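Local coordinates for protein dipeptidase (Streptococcus thermophilus, PDB 3PEB) that is the N-terminal creatinase/prolidase-type domain of an M24B-family dipeptidase, which as a whole probably hydrolyses peptides with manganese, at residues Leu7-His12 / Val30-Gly35; Pro98-Glu103 / Thr117-Arg122. One frame throughout, in Å; residues are numbered along the deposited sequence.

Contact 1 (Leu7-His12 / Val30-Gly35)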
loop_
_atom_site.group_PDB
_atom_site.type_symbol
_atom_site.label_atom_id
_atom_site.label_comp_id
_atom_site.label_asym_id
_atom_site.label_seq_id
_atom_site.Cartn_x
_atom_site.Cartn_y
_atom_site.Cartn_z
ATOM N N LEU A 7 4.682 9.628 -6.238
ATOM C CA LEU A 7 4.794 9.259 -4.818
ATOM C C LEU A 7 5.029 10.477 -3.912
ATOM O O LEU A 7 4.518 10.498 -2.788
ATOM C CB LEU A 7 5.879 8.196 -4.613
ATOM C CG LEU A 7 5.523 6.822 -5.162
ATOM C CD1 LEU A 7 6.738 5.860 -5.158
ATOM C CD2 LEU A 7 4.332 6.208 -4.381
ATOM N N ASP A 8 5.777 11.474 -4.393
ATOM C CA ASP A 8 5.926 12.769 -3.681
ATOM C C ASP A 8 4.561 13.442 -3.467
ATOM O O ASP A 8 4.302 14.015 -2.413
ATOM C CB ASP A 8 6.812 13.760 -4.442
ATOM C CG ASP A 8 8.301 13.386 -4.455
ATOM O OD1 ASP A 8 8.796 12.607 -3.609
ATOM O OD2 ASP A 8 8.974 13.877 -5.377
ATOM N N ARG A 9 3.695 13.371 -4.483
ATOM C CA ARG A 9 2.376 13.992 -4.417
ATOM C C ARG A 9 1.503 13.277 -3.392
ATOM O O ARG A 9 0.766 13.913 -2.677
ATOM C CB ARG A 9 1.684 13.999 -5.784
ATOM C CG ARG A 9 2.211 15.055 -6.739
ATOM C CD ARG A 9 1.210 15.333 -7.853
ATOM N NE ARG A 9 1.503 14.568 -9.051
ATOM C CZ ARG A 9 0.628 14.318 -10.021
ATOM N NH1 ARG A 9 -0.620 14.764 -9.939
ATOM N NH2 ARG A 9 1.008 13.613 -11.076
ATOM N N ILE A 10 1.600 11.946 -3.329
ATOM C CA ILE A 10 0.876 11.168 -2.303
ATOM C C ILE A 10 1.370 11.589 -0.923
ATOM O O ILE A 10 0.568 11.803 -0.017
ATOM C CB ILE A 10 1.047 9.635 -2.454
ATOM C CG1 ILE A 10 0.365 9.147 -3.742
ATOM C CG2 ILE A 10 0.461 8.896 -1.191
ATOM C CD1 ILE A 10 -1.179 8.947 -3.628
ATOM N N ARG A 11 2.688 11.679 -0.752
ATOM C CA ARG A 11 3.237 12.060 0.554
ATOM C C ARG A 11 2.837 13.491 0.961
ATOM O O ARG A 11 2.561 13.740 2.133
ATOM C CB ARG A 11 4.758 11.875 0.594
ATOM C CG ARG A 11 5.199 10.384 0.641
ATOM C CD ARG A 11 6.705 10.244 0.852
ATOM N NE ARG A 11 7.401 10.499 -0.400
ATOM C CZ ARG A 11 7.808 9.572 -1.260
ATOM N NH1 ARG A 11 7.664 8.278 -1.014
ATOM N NH2 ARG A 11 8.409 9.949 -2.379
ATOM N N HIS A 12 2.765 14.418 0.001
ATOM C CA HIS A 12 2.329 15.794 0.288
ATOM C C HIS A 12 0.876 15.789 0.778
ATOM O O HIS A 12 0.518 16.480 1.735
ATOM C CB HIS A 12 2.496 16.683 -0.970
ATOM C CG HIS A 12 2.030 18.099 -0.796
ATOM N ND1 HIS A 12 2.861 19.108 -0.356
ATOM C CD2 HIS A 12 0.825 18.682 -1.022
ATOM C CE1 HIS A 12 2.187 20.247 -0.304
ATOM N NE2 HIS A 12 0.946 20.012 -0.690
ATOM N N VAL A 30 -1.427 1.195 -8.242
ATOM C CA VAL A 30 -0.051 0.788 -8.006
ATOM C C VAL A 30 0.787 1.048 -9.274
ATOM O O VAL A 30 1.862 1.619 -9.207
ATOM C CB VAL A 30 0.067 -0.673 -7.556
ATOM C CG1 VAL A 30 1.531 -1.089 -7.526
ATOM C CG2 VAL A 30 -0.556 -0.883 -6.151
ATOM N N ASN A 31 0.297 0.609 -10.427
ATOM C CA ASN A 31 1.000 0.826 -11.699
ATOM C C ASN A 31 1.151 2.316 -12.009
ATOM O O ASN A 31 2.222 2.784 -12.425
ATOM C CB ASN A 31 0.279 0.086 -12.841
ATOM C CG ASN A 31 1.050 0.135 -14.157
ATOM O OD1 ASN A 31 2.249 -0.085 -14.197
ATOM N ND2 ASN A 31 0.347 0.430 -15.235
ATOM N N TYR A 32 0.082 3.069 -11.793
ATOM C CA TYR A 32 0.115 4.520 -12.014
ATOM C C TYR A 32 1.219 5.203 -11.197
ATOM O O TYR A 32 1.998 5.983 -11.744
ATOM C CB TYR A 32 -1.256 5.126 -11.707
ATOM C CG TYR A 32 -1.288 6.629 -11.704
ATOM C CD1 TYR A 32 -1.172 7.357 -12.889
ATOM C CD2 TYR A 32 -1.424 7.328 -10.513
ATOM C CE1 TYR A 32 -1.192 8.749 -12.875
ATOM C CE2 TYR A 32 -1.449 8.710 -10.485
ATOM C CZ TYR A 32 -1.328 9.421 -11.664
ATOM O OH TYR A 32 -1.366 10.802 -11.623
ATOM N N LEU A 33 1.337 4.836 -9.918
ATOM C CA LEU A 33 2.272 5.482 -9.017
ATOM C C LEU A 33 3.714 4.986 -9.163
ATOM O O LEU A 33 4.632 5.720 -8.833
ATOM C CB LEU A 33 1.859 5.267 -7.564
ATOM C CG LEU A 33 0.547 5.886 -7.109
ATOM C CD1 LEU A 33 0.217 5.455 -5.674
ATOM C CD2 LEU A 33 0.598 7.407 -7.258
ATOM N N THR A 34 3.913 3.734 -9.593
ATOM C CA THR A 34 5.235 3.109 -9.498
ATOM C C THR A 34 5.745 2.492 -10.790
ATOM O O THR A 34 6.931 2.225 -10.895
ATOM C CB THR A 34 5.273 1.966 -8.429
ATOM O OG1 THR A 34 4.532 0.831 -8.902
ATOM C CG2 THR A 34 4.717 2.412 -7.092
ATOM N N GLY A 35 4.865 2.248 -11.761
ATOM C CA GLY A 35 5.248 1.557 -12.989
ATOM C C GLY A 35 5.317 0.037 -12.868
ATOM O O GLY A 35 5.641 -0.643 -13.838
HETATM O O HOH W 1 6.286 8.047 -8.302
#
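Leu7 and Ile10 of helix 6-16 meet Leu33 of helix 27-34 in the apolar part of this contact. Ile10 CG1 lies 3.9 Å from Leu33 CD2, and the two side chains cross at about a right angle. The chi1 of Leu33, -65°, sets CG beside its backbone N and anti to the carbonyl carbon. Both methyls carried by that CG lie near Ile10 CG1. Leu7 takes the other end of Leu33. Its CD2 approaches Leu33 CB at 4.1 Å, and its CG sits 3.9 Å from Leu33 O. Leu7 CD1 touches Thr34 CG2 more loosely.

The polar link is indirect. No hydrogen bond runs straight between the two segments. A water accepts from Leu7 N at 3.1 Å and donates to Leu33 O at 2.9 Å. It joins an amide in the first turn of helix 6-16 to a carbonyl near the C-terminal end of the other.

One of two modelled Arg9 conformers brings NH2 near Tyr32 OH, but this contact is doubtful. The Tyr32 ring has cation-pi partners in Lys6 and Arg134.

Within the second helix, Thr34 OG1 donates to Val30 O at 2.8 Å, from above the carbonyl plane. Thr34 N donates to the same oxygen. Gly35 then leaves the helix with positive phi.

The axes of 7-12 and 30-34 come within 10.8 Å, with their directions 105° apart. Two helices thus pack nearly at right angles beside strands 21-24 and 46-50 in the creatinase/prolidase N-terminal domain. Ile10 also packs on helix 127-133.

Contact 2 (Pro98-Glu103 / Thr117-Arg122). With NA (sodium ion), chain M.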
loop_
_atom_site.group_PDB
_atom_site.type_symbol
_atom_site.label_atom_id
_atom_site.label_comp_id
_atom_site.label_asym_id
_atom_site.label_seq_id
_atom_site.Cartn_x
_atom_site.Cartn_y
_atom_site.Cartn_z
ATOM N N PRO A 98 -2.023 7.052 13.488
ATOM C CA PRO A 98 -3.349 7.533 13.845
ATOM C C PRO A 98 -4.363 7.677 12.710
ATOM O O PRO A 98 -5.530 7.344 12.899
ATOM C CB PRO A 98 -3.067 8.883 14.484
ATOM C CG PRO A 98 -1.724 8.726 15.089
ATOM C CD PRO A 98 -0.961 7.845 14.137
ATOM N N ILE A 99 -3.934 8.181 11.557
ATOM C CA ILE A 99 -4.815 8.326 10.409
ATOM C C ILE A 99 -4.185 7.664 9.192
ATOM O O ILE A 99 -3.045 7.994 8.805
ATOM C CB ILE A 99 -5.115 9.800 10.099
ATOM C CG1 ILE A 99 -5.720 10.509 11.320
ATOM C CG2 ILE A 99 -6.026 9.893 8.884
ATOM C CD1 ILE A 99 -5.869 12.001 11.179
ATOM N N ILE A 100 -4.910 6.712 8.601
ATOM C CA ILE A 100 -4.417 5.957 7.465
ATOM C C ILE A 100 -5.349 6.146 6.289
ATOM O O ILE A 100 -6.568 5.980 6.438
ATOM C CB ILE A 100 -4.314 4.463 7.800
ATOM C CG1 ILE A 100 -3.360 4.253 8.976
ATOM C CG2 ILE A 100 -3.871 3.635 6.576
ATOM C CD1 ILE A 100 -3.351 2.844 9.519
ATOM N N TYR A 101 -4.793 6.471 5.116
ATOM C CA TYR A 101 -5.606 6.612 3.914
ATOM C C TYR A 101 -5.601 5.301 3.120
ATOM O O TYR A 101 -4.572 4.679 2.972
ATOM C CB TYR A 101 -5.149 7.789 3.039
ATOM C CG TYR A 101 -5.783 9.084 3.484
ATOM C CD1 TYR A 101 -5.251 9.806 4.546
ATOM C CD2 TYR A 101 -6.951 9.553 2.879
ATOM C CE1 TYR A 101 -5.857 10.973 4.984
ATOM C CE2 TYR A 101 -7.561 10.709 3.297
ATOM C CZ TYR A 101 -7.008 11.425 4.356
ATOM O OH TYR A 101 -7.618 12.563 4.784
ATOM N N ALA A 102 -6.762 4.914 2.597
ATOM C CA ALA A 102 -6.888 3.703 1.789
ATOM C C ALA A 102 -7.943 3.917 0.714
ATOM O O ALA A 102 -8.752 4.857 0.787
ATOM C CB ALA A 102 -7.217 2.472 2.676
ATOM N N GLU A 103 -7.916 3.080 -0.319
ATOM C CA GLU A 103 -8.794 3.297 -1.460
ATOM C C GLU A 103 -10.126 2.572 -1.233
ATOM O O GLU A 103 -10.237 1.394 -1.550
ATOM C CB GLU A 103 -8.151 2.795 -2.744
ATOM C CG GLU A 103 -6.830 3.490 -3.099
ATOM C CD GLU A 103 -6.209 2.907 -4.341
ATOM O OE1 GLU A 103 -5.475 1.899 -4.188
ATOM O OE2 GLU A 103 -6.484 3.427 -5.465
ATOM N N THR A 117 -6.679 -5.767 11.283
ATOM C CA THR A 117 -5.992 -6.618 12.256
ATOM C C THR A 117 -4.497 -6.227 12.398
ATOM O O THR A 117 -3.869 -6.566 13.397
ATOM C CB THR A 117 -6.072 -8.122 11.957
ATOM O OG1 THR A 117 -5.356 -8.420 10.758
ATOM C CG2 THR A 117 -7.543 -8.618 11.859
ATOM N N VAL A 118 -3.951 -5.562 11.387
ATOM C CA VAL A 118 -2.537 -5.159 11.357
ATOM C C VAL A 118 -2.368 -3.745 11.939
ATOM O O VAL A 118 -1.497 -3.498 12.777
ATOM C CB VAL A 118 -2.006 -5.226 9.916
ATOM C CG1 VAL A 118 -0.539 -4.723 9.807
ATOM C CG2 VAL A 118 -2.098 -6.659 9.352
ATOM N N PHE A 119 -3.194 -2.812 11.472
ATOM C CA PHE A 119 -3.027 -1.393 11.763
ATOM C C PHE A 119 -3.949 -0.891 12.825
ATOM O O PHE A 119 -5.151 -1.143 12.774
ATOM C CB PHE A 119 -3.228 -0.562 10.495
ATOM C CG PHE A 119 -2.180 -0.813 9.462
ATOM C CD1 PHE A 119 -0.940 -0.177 9.535
ATOM C CD2 PHE A 119 -2.384 -1.744 8.464
ATOM C CE1 PHE A 119 0.024 -0.435 8.605
ATOM C CE2 PHE A 119 -1.405 -2.016 7.522
ATOM C CZ PHE A 119 -0.196 -1.374 7.586
ATOM N N GLU A 120 -3.352 -0.188 13.779
ATOM C CA GLU A 120 -4.069 0.543 14.801
ATOM C C GLU A 120 -4.184 1.974 14.291
ATOM O O GLU A 120 -3.157 2.695 14.171
ATOM C CB GLU A 120 -3.287 0.526 16.121
ATOM C CG GLU A 120 -3.972 1.261 17.287
ATOM C CD GLU A 120 -5.130 0.480 17.907
ATOM O OE1 GLU A 120 -5.419 -0.665 17.472
ATOM O OE2 GLU A 120 -5.747 1.027 18.848
ATOM N N GLY A 121 -5.403 2.357 13.947
ATOM C CA GLY A 121 -5.714 3.726 13.581
ATOM C C GLY A 121 -7.011 3.850 12.809
ATOM O O GLY A 121 -7.694 2.854 12.540
ATOM N N ARG A 122 -7.320 5.086 12.449
ATOM C CA ARG A 122 -8.543 5.464 11.780
ATOM C C ARG A 122 -8.295 5.540 10.288
ATOM O O ARG A 122 -7.317 6.163 9.841
ATOM C CB ARG A 122 -8.983 6.852 12.272
ATOM C CG ARG A 122 -10.265 7.314 11.625
ATOM C CD ARG A 122 -10.823 8.555 12.278
ATOM N NE ARG A 122 -10.296 9.774 11.665
ATOM C CZ ARG A 122 -9.507 10.659 12.267
ATOM N NH1 ARG A 122 -9.111 10.492 13.527
ATOM N NH2 ARG A 122 -9.115 11.739 11.598
HETATM NA NA NA M . -7.124 -1.779 13.813
HETATM O O HOH W 2 -5.643 -2.910 15.551
HETATM O O HOH W 3 -8.006 -0.050 12.363
HETATM O O HOH W 4 -9.016 -2.703 14.845
#
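Arg122 runs alongside Ile99, and the two side chains point the same way from one face of a parallel strand pair. Arg122 CB lies 3.5 Å from Pro98 O. With chi1 at -180°, CG is anti to the backbone N. The chain stays extended through CD and bends at chi3, 89°, which places NE. NE forms a salt bridge with Glu124, its polar partner beyond the two segments. CZ then lies near Ile99 CG1 and CD1. At the tip, NH2 comes 3.3 Å from Ile99 CD1. Ile99 CG1 covers one face of the guanidinium, so the charged group rests on an aliphatic branch.

The backbones pair directly. Arg122 N donates to Pro98 O at 2.9 Å, from above the carbonyl plane. Ile100 N donates to Arg122 O at 2.8 Å, with an N-H...O angle of 170°. Ile99 CA adds a CA-H...O contact to Arg122 O. Gly121 CA sits 3.7 Å from Pro98 O. A CB here would lie tight against Pro98 O and jam against the preceding carbonyl, so the backbone calls for glycine.

Ile100 crosses Phe119 at about a right angle. Its CD1 reaches Phe119 CB at 3.5 Å and also meets CG and CD1. Phe119 O binds a sodium ion at 2.3 Å. Gln116 O is a second protein ligand. Three waters complete the site. One donates to Glu120 OE1 and another to Gly121 O.

Strand 96-102, helix 109-118 and strand 122-125 form a beta-alpha-beta unit. The contact joins its two strands where the chain leaves the helix and enters edge strand 122-125. Phe119 also packs on strand 21-24, while Val118 touches helix 84-91.

Both contacts belong to the creatinase/prolidase N-terminal domain and come in series along the chain. Contact 1 closes before contact 2 opens. Their centres are about 18 Å apart, and their nearest atoms are about 6 Å apart without touching. The mixed sheet connects them. Strand 21-24 lies next to strand 96-102, and residues of both contacts pack on it: Ile10 and Leu33 from contact 1, Ile100 and Phe119 from contact 2. Contact 1 joins two helices from the start of the chain. Contact 2 pairs strands 96-102 and 122-125 at one edge of the sheet. Together they tie early and late parts of the domain to one shared strand.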